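Local coordinates for thrombomodulin (Homo sapiens, PDB 1DX5), which acts on endothelial cells as the cofactor for thrombin activation of protein C, initiating the activated protein C anticoagulant pathway, at residues Q43-C55 against C65-D79. Residues are numbered along the deposited sequence; the frame is centred on the assembly and turned at random.
With CA (calcium ion), chain N.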
loop_
_atom_site.group_PDB
_atom_site.type_symbol
_atom_site.label_atom_id
_atom_site.label_comp_id
_atom_site.label_asym_id
_atom_site.label_seq_id
_atom_site.Cartn_x
_atom_site.Cartn_y
_atom_site.Cartn_z
ATOM N N GLN E 43 -25.721 3.870 -8.069
ATOM C CA GLN E 43 -24.351 4.140 -7.663
ATOM C C GLN E 43 -24.225 5.641 -7.461
ATOM O O GLN E 43 -24.800 6.439 -8.193
ATOM C CB GLN E 43 -23.321 3.641 -8.693
ATOM C CG GLN E 43 -23.415 4.321 -10.049
ATOM C CD GLN E 43 -22.359 3.751 -11.110
ATOM O OE1 GLN E 43 -21.644 2.822 -10.717
ATOM N NE2 GLN E 43 -22.310 4.267 -12.332
ATOM N N MET E 44 -23.469 6.005 -6.439
ATOM C CA MET E 44 -23.211 7.387 -6.054
ATOM C C MET E 44 -22.487 8.222 -7.121
ATOM O O MET E 44 -21.676 7.705 -7.890
ATOM C CB MET E 44 -22.346 7.362 -4.782
ATOM C CG MET E 44 -21.877 8.708 -4.292
ATOM S SD MET E 44 -20.528 8.579 -3.108
ATOM C CE MET E 44 -20.067 10.270 -3.021
ATOM N N PHE E 45 -22.777 9.520 -7.135
ATOM C CA PHE E 45 -22.102 10.455 -8.027
ATOM C C PHE E 45 -21.760 11.693 -7.202
ATOM O O PHE E 45 -22.276 11.867 -6.101
ATOM C CB PHE E 45 -22.943 10.797 -9.285
ATOM C CG PHE E 45 -24.141 11.708 -9.033
ATOM C CD1 PHE E 45 -23.972 13.072 -8.790
ATOM C CD2 PHE E 45 -25.432 11.207 -9.100
ATOM C CE1 PHE E 45 -25.066 13.915 -8.617
ATOM C CE2 PHE E 45 -26.537 12.043 -8.929
ATOM C CZ PHE E 45 -26.353 13.401 -8.686
ATOM N N CYS E 46 -20.822 12.498 -7.688
ATOM C CA CYS E 46 -20.447 13.737 -7.008
ATOM C C CYS E 46 -19.920 14.710 -8.060
ATOM O O CYS E 46 -19.180 14.317 -8.948
ATOM C CB CYS E 46 -19.374 13.484 -5.936
ATOM S SG CYS E 46 -19.001 14.923 -4.851
ATOM N N ASN E 47 -20.342 15.969 -7.987
ATOM C CA ASN E 47 -19.883 16.975 -8.945
ATOM C C ASN E 47 -19.254 18.169 -8.241
ATOM O O ASN E 47 -19.130 19.239 -8.825
ATOM C CB ASN E 47 -21.035 17.463 -9.822
ATOM C CG ASN E 47 -21.749 16.278 -10.616
ATOM O OD1 ASN E 47 -21.064 15.705 -11.460
ATOM N ND2 ASN E 47 -23.006 15.988 -10.359
ATOM N N GLN E 48 -18.798 17.950 -7.013
ATOM C CA GLN E 48 -18.187 18.994 -6.192
ATOM C C GLN E 48 -16.840 18.534 -5.661
ATOM O O GLN E 48 -16.347 17.495 -6.054
ATOM C CB GLN E 48 -19.088 19.297 -4.998
ATOM C CG GLN E 48 -20.479 19.749 -5.365
ATOM C CD GLN E 48 -21.381 19.915 -4.071
ATOM O OE1 GLN E 48 -22.472 19.345 -4.104
ATOM N NE2 GLN E 48 -20.912 20.583 -3.013
ATOM N N THR E 49 -16.253 19.336 -4.779
ATOM C CA THR E 49 -14.971 19.032 -4.143
ATOM C C THR E 49 -15.097 17.744 -3.308
ATOM O O THR E 49 -14.209 16.899 -3.290
ATOM C CB THR E 49 -14.524 20.219 -3.229
ATOM O OG1 THR E 49 -14.030 21.290 -4.047
ATOM C CG2 THR E 49 -13.418 19.784 -2.256
ATOM N N ALA E 50 -16.225 17.589 -2.643
ATOM C CA ALA E 50 -16.461 16.417 -1.820
ATOM C C ALA E 50 -17.950 16.191 -1.615
ATOM O O ALA E 50 -18.757 17.104 -1.795
ATOM C CB ALA E 50 -15.767 16.577 -0.476
ATOM N N CYS E 51 -18.297 14.940 -1.335
ATOM C CA CYS E 51 -19.675 14.519 -1.057
ATOM C C CYS E 51 -19.497 13.352 -0.085
ATOM O O CYS E 51 -18.452 12.703 -0.088
ATOM C CB CYS E 51 -20.376 13.974 -2.320
ATOM S SG CYS E 51 -20.673 15.111 -3.716
ATOM N N PRO E 52 -20.477 13.107 0.795
ATOM C CA PRO E 52 -20.366 11.990 1.746
ATOM C C PRO E 52 -20.220 10.672 0.978
ATOM O O PRO E 52 -20.800 10.503 -0.078
ATOM C CB PRO E 52 -21.711 12.032 2.479
ATOM C CG PRO E 52 -22.046 13.499 2.452
ATOM C CD PRO E 52 -21.703 13.887 1.038
ATOM N N ALA E 53 -19.404 9.762 1.486
ATOM C CA ALA E 53 -19.210 8.469 0.828
ATOM C C ALA E 53 -20.434 7.577 0.957
ATOM O O ALA E 53 -21.264 7.745 1.852
ATOM C CB ALA E 53 -17.989 7.748 1.408
ATOM N N ASP E 54 -20.549 6.632 0.041
ATOM C CA ASP E 54 -21.653 5.702 0.081
ATOM C C ASP E 54 -21.208 4.533 0.962
ATOM O O ASP E 54 -20.516 3.629 0.491
ATOM C CB ASP E 54 -21.978 5.240 -1.339
ATOM C CG ASP E 54 -23.093 4.121 -1.368
ATOM O OD1 ASP E 54 -23.908 4.070 -0.428
ATOM O OD2 ASP E 54 -23.097 3.337 -2.328
ATOM N N CYS E 55 -21.563 4.585 2.250
ATOM C CA CYS E 55 -21.181 3.528 3.190
ATOM C C CYS E 55 -22.302 2.548 3.527
ATOM O O CYS E 55 -23.461 2.938 3.685
ATOM C CB CYS E 55 -20.626 4.135 4.473
ATOM S SG CYS E 55 -19.332 5.378 4.178
ATOM N N CYS E 65 -16.857 5.300 -3.322
ATOM C CA CYS E 65 -16.723 6.648 -3.860
ATOM C C CYS E 65 -16.791 6.516 -5.355
ATOM O O CYS E 65 -16.391 5.485 -5.893
ATOM C CB CYS E 65 -15.361 7.265 -3.521
ATOM S SG CYS E 65 -15.167 7.819 -1.816
ATOM N N PRO E 66 -17.304 7.549 -6.055
ATOM C CA PRO E 66 -17.368 7.455 -7.518
ATOM C C PRO E 66 -15.961 7.538 -8.108
ATOM O O PRO E 66 -15.001 7.816 -7.389
ATOM C CB PRO E 66 -18.227 8.659 -7.909
ATOM C CG PRO E 66 -18.074 9.604 -6.782
ATOM C CD PRO E 66 -18.028 8.738 -5.566
ATOM N N GLU E 67 -15.825 7.209 -9.389
ATOM C CA GLU E 67 -14.523 7.273 -10.051
ATOM C C GLU E 67 -14.026 8.719 -9.969
ATOM O O GLU E 67 -14.831 9.656 -10.081
ATOM C CB GLU E 67 -14.665 6.870 -11.518
ATOM C CG GLU E 67 -15.124 5.436 -11.740
ATOM N N GLY E 68 -12.720 8.897 -9.761
ATOM C CA GLY E 68 -12.151 10.236 -9.675
ATOM C C GLY E 68 -12.186 10.829 -8.278
ATOM O O GLY E 68 -11.741 11.960 -8.063
ATOM N N TYR E 69 -12.757 10.085 -7.333
ATOM C CA TYR E 69 -12.850 10.525 -5.943
ATOM C C TYR E 69 -12.154 9.510 -5.051
ATOM O O TYR E 69 -12.025 8.355 -5.413
ATOM C CB TYR E 69 -14.317 10.677 -5.510
ATOM C CG TYR E 69 -14.987 11.910 -6.050
ATOM C CD1 TYR E 69 -15.548 11.925 -7.320
ATOM C CD2 TYR E 69 -15.030 13.084 -5.295
ATOM C CE1 TYR E 69 -16.139 13.082 -7.831
ATOM C CE2 TYR E 69 -15.615 14.243 -5.792
ATOM C CZ TYR E 69 -16.162 14.232 -7.059
ATOM O OH TYR E 69 -16.720 15.369 -7.551
ATOM N N ILE E 70 -11.694 9.948 -3.889
ATOM C CA ILE E 70 -11.011 9.063 -2.970
ATOM C C ILE E 70 -11.509 9.348 -1.553
ATOM O O ILE E 70 -11.822 10.482 -1.217
ATOM C CB ILE E 70 -9.452 9.210 -3.114
ATOM C CG1 ILE E 70 -8.723 8.217 -2.197
ATOM C CG2 ILE E 70 -9.003 10.661 -2.834
ATOM C CD1 ILE E 70 -7.213 8.207 -2.389
ATOM N N LEU E 71 -11.659 8.296 -0.756
ATOM C CA LEU E 71 -12.139 8.422 0.619
ATOM C C LEU E 71 -11.205 9.302 1.432
ATOM O O LEU E 71 -9.981 9.198 1.321
ATOM C CB LEU E 71 -12.295 7.042 1.261
ATOM C CG LEU E 71 -13.142 6.947 2.533
ATOM C CD1 LEU E 71 -14.557 7.381 2.204
ATOM C CD2 LEU E 71 -13.130 5.506 3.087
ATOM N N ASP E 72 -11.800 10.168 2.247
ATOM C CA ASP E 72 -11.067 11.125 3.058
ATOM C C ASP E 72 -11.662 11.082 4.461
ATOM O O ASP E 72 -12.589 10.314 4.717
ATOM C CB ASP E 72 -11.267 12.533 2.454
ATOM C CG ASP E 72 -10.138 13.593 2.913
ATOM O OD1 ASP E 72 -9.271 13.269 3.751
ATOM O OD2 ASP E 72 -10.141 14.716 2.376
ATOM N N ASP E 73 -11.149 11.939 5.346
ATOM C CA ASP E 73 -11.629 12.034 6.720
ATOM C C ASP E 73 -13.124 12.282 6.832
ATOM O O ASP E 73 -13.690 13.051 6.061
ATOM C CB ASP E 73 -10.901 13.152 7.461
ATOM C CG ASP E 73 -9.438 12.729 7.906
ATOM O OD1 ASP E 73 -9.238 11.535 8.188
ATOM O OD2 ASP E 73 -8.558 13.602 7.959
ATOM N N GLY E 74 -13.736 11.660 7.835
ATOM C CA GLY E 74 -15.159 11.816 8.058
ATOM C C GLY E 74 -15.970 11.045 7.042
ATOM O O GLY E 74 -17.134 11.371 6.808
ATOM N N PHE E 75 -15.358 10.013 6.456
ATOM C CA PHE E 75 -16.007 9.161 5.458
ATOM C C PHE E 75 -16.600 10.001 4.327
ATOM O O PHE E 75 -17.772 9.869 3.949
ATOM C CB PHE E 75 -17.062 8.260 6.110
ATOM C CG PHE E 75 -16.509 7.352 7.175
ATOM C CD1 PHE E 75 -15.826 6.202 6.836
ATOM C CD2 PHE E 75 -16.667 7.665 8.519
ATOM C CE1 PHE E 75 -15.308 5.367 7.822
ATOM C CE2 PHE E 75 -16.153 6.839 9.512
ATOM C CZ PHE E 75 -15.473 5.690 9.161
ATOM N N ILE E 76 -15.757 10.866 3.780
ATOM C CA ILE E 76 -16.165 11.747 2.699
ATOM C C ILE E 76 -15.332 11.467 1.468
ATOM O O ILE E 76 -14.148 11.207 1.568
ATOM C CB ILE E 76 -15.981 13.234 3.090
ATOM C CG1 ILE E 76 -16.801 13.537 4.340
ATOM C CG2 ILE E 76 -16.473 14.136 1.977
ATOM C CD1 ILE E 76 -16.535 14.889 4.918
ATOM N N CYS E 77 -15.966 11.509 0.308
ATOM C CA CYS E 77 -15.278 11.289 -0.949
ATOM C C CYS E 77 -14.826 12.646 -1.455
ATOM O O CYS E 77 -15.642 13.542 -1.664
ATOM C CB CYS E 77 -16.232 10.657 -1.956
ATOM S SG CYS E 77 -16.797 8.997 -1.497
ATOM N N THR E 78 -13.526 12.797 -1.655
ATOM C CA THR E 78 -12.977 14.060 -2.131
ATOM C C THR E 78 -12.377 13.884 -3.538
ATOM O O THR E 78 -11.878 12.813 -3.889
ATOM C CB THR E 78 -11.942 14.632 -1.124
ATOM O OG1 THR E 78 -11.501 15.926 -1.563
ATOM C CG2 THR E 78 -10.748 13.728 -1.023
ATOM N N ASP E 79 -12.467 14.928 -4.351
ATOM C CA ASP E 79 -11.964 14.880 -5.718
ATOM C C ASP E 79 -10.447 14.735 -5.831
ATOM O O ASP E 79 -9.685 15.349 -5.080
ATOM C CB ASP E 79 -12.420 16.132 -6.472
ATOM C CG ASP E 79 -11.864 16.188 -7.983
ATOM O OD1 ASP E 79 -12.133 15.257 -8.778
ATOM O OD2 ASP E 79 -11.172 17.165 -8.311
HETATM CA CA CA N . -10.597 15.542 -10.601
HETATM O O HOH W 1 -21.083 9.021 4.295
HETATM O O HOH W 2 -11.296 13.222 -10.573
#
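Cys51 and Cys77 pair through two backbone hydrogen bonds, Cys77 N to Cys51 O at 2.8 Å and Cys51 N to Cys77 O at 3.0 Å, and show how a small disulfide-rich module, here the fifth EGF-like domain, combines backbone pairing with disulfides, in this case Cys46-Cys51 and Cys65-Cys77. The same antiparallel pattern of bonds extends past the ends of strands 50-52 and 76-79, with Asp79 N donating to Thr49 O at one end and Ala53 N to Phe75 O at the other. From the adjoining strand 69-72, the Tyr69 hydroxyl reaches across to the loop that leads into 50-52 and donates a 2.6 Å bond to Gln48 O, in the carbonyl plane and on a lone pair. The same ring carries Cys46 CB over one face, 3.9 Å from its centroid, while Cys46 SG lies obliquely to it. Asp79 ends the pairing at the calcium ion, which its carboxylate binds together with Asn95, Glu82 and backbone carbonyls, while Asp79 OD1 also accepts a hydrogen bond from Gly98 N; this sheet thus runs directly into the interdomain site. On the side of the Cys65-Cys77 disulfide, the extended Met44 chain, its CG anti to the backbone N (chi1 175°), lays SD 3.5 Å from Pro66 CD and brings CE to Cys77 SG. Ala53 CB touches both Leu71 CD1, at 3.5 Å, and Cys77 SG, at 3.4 Å.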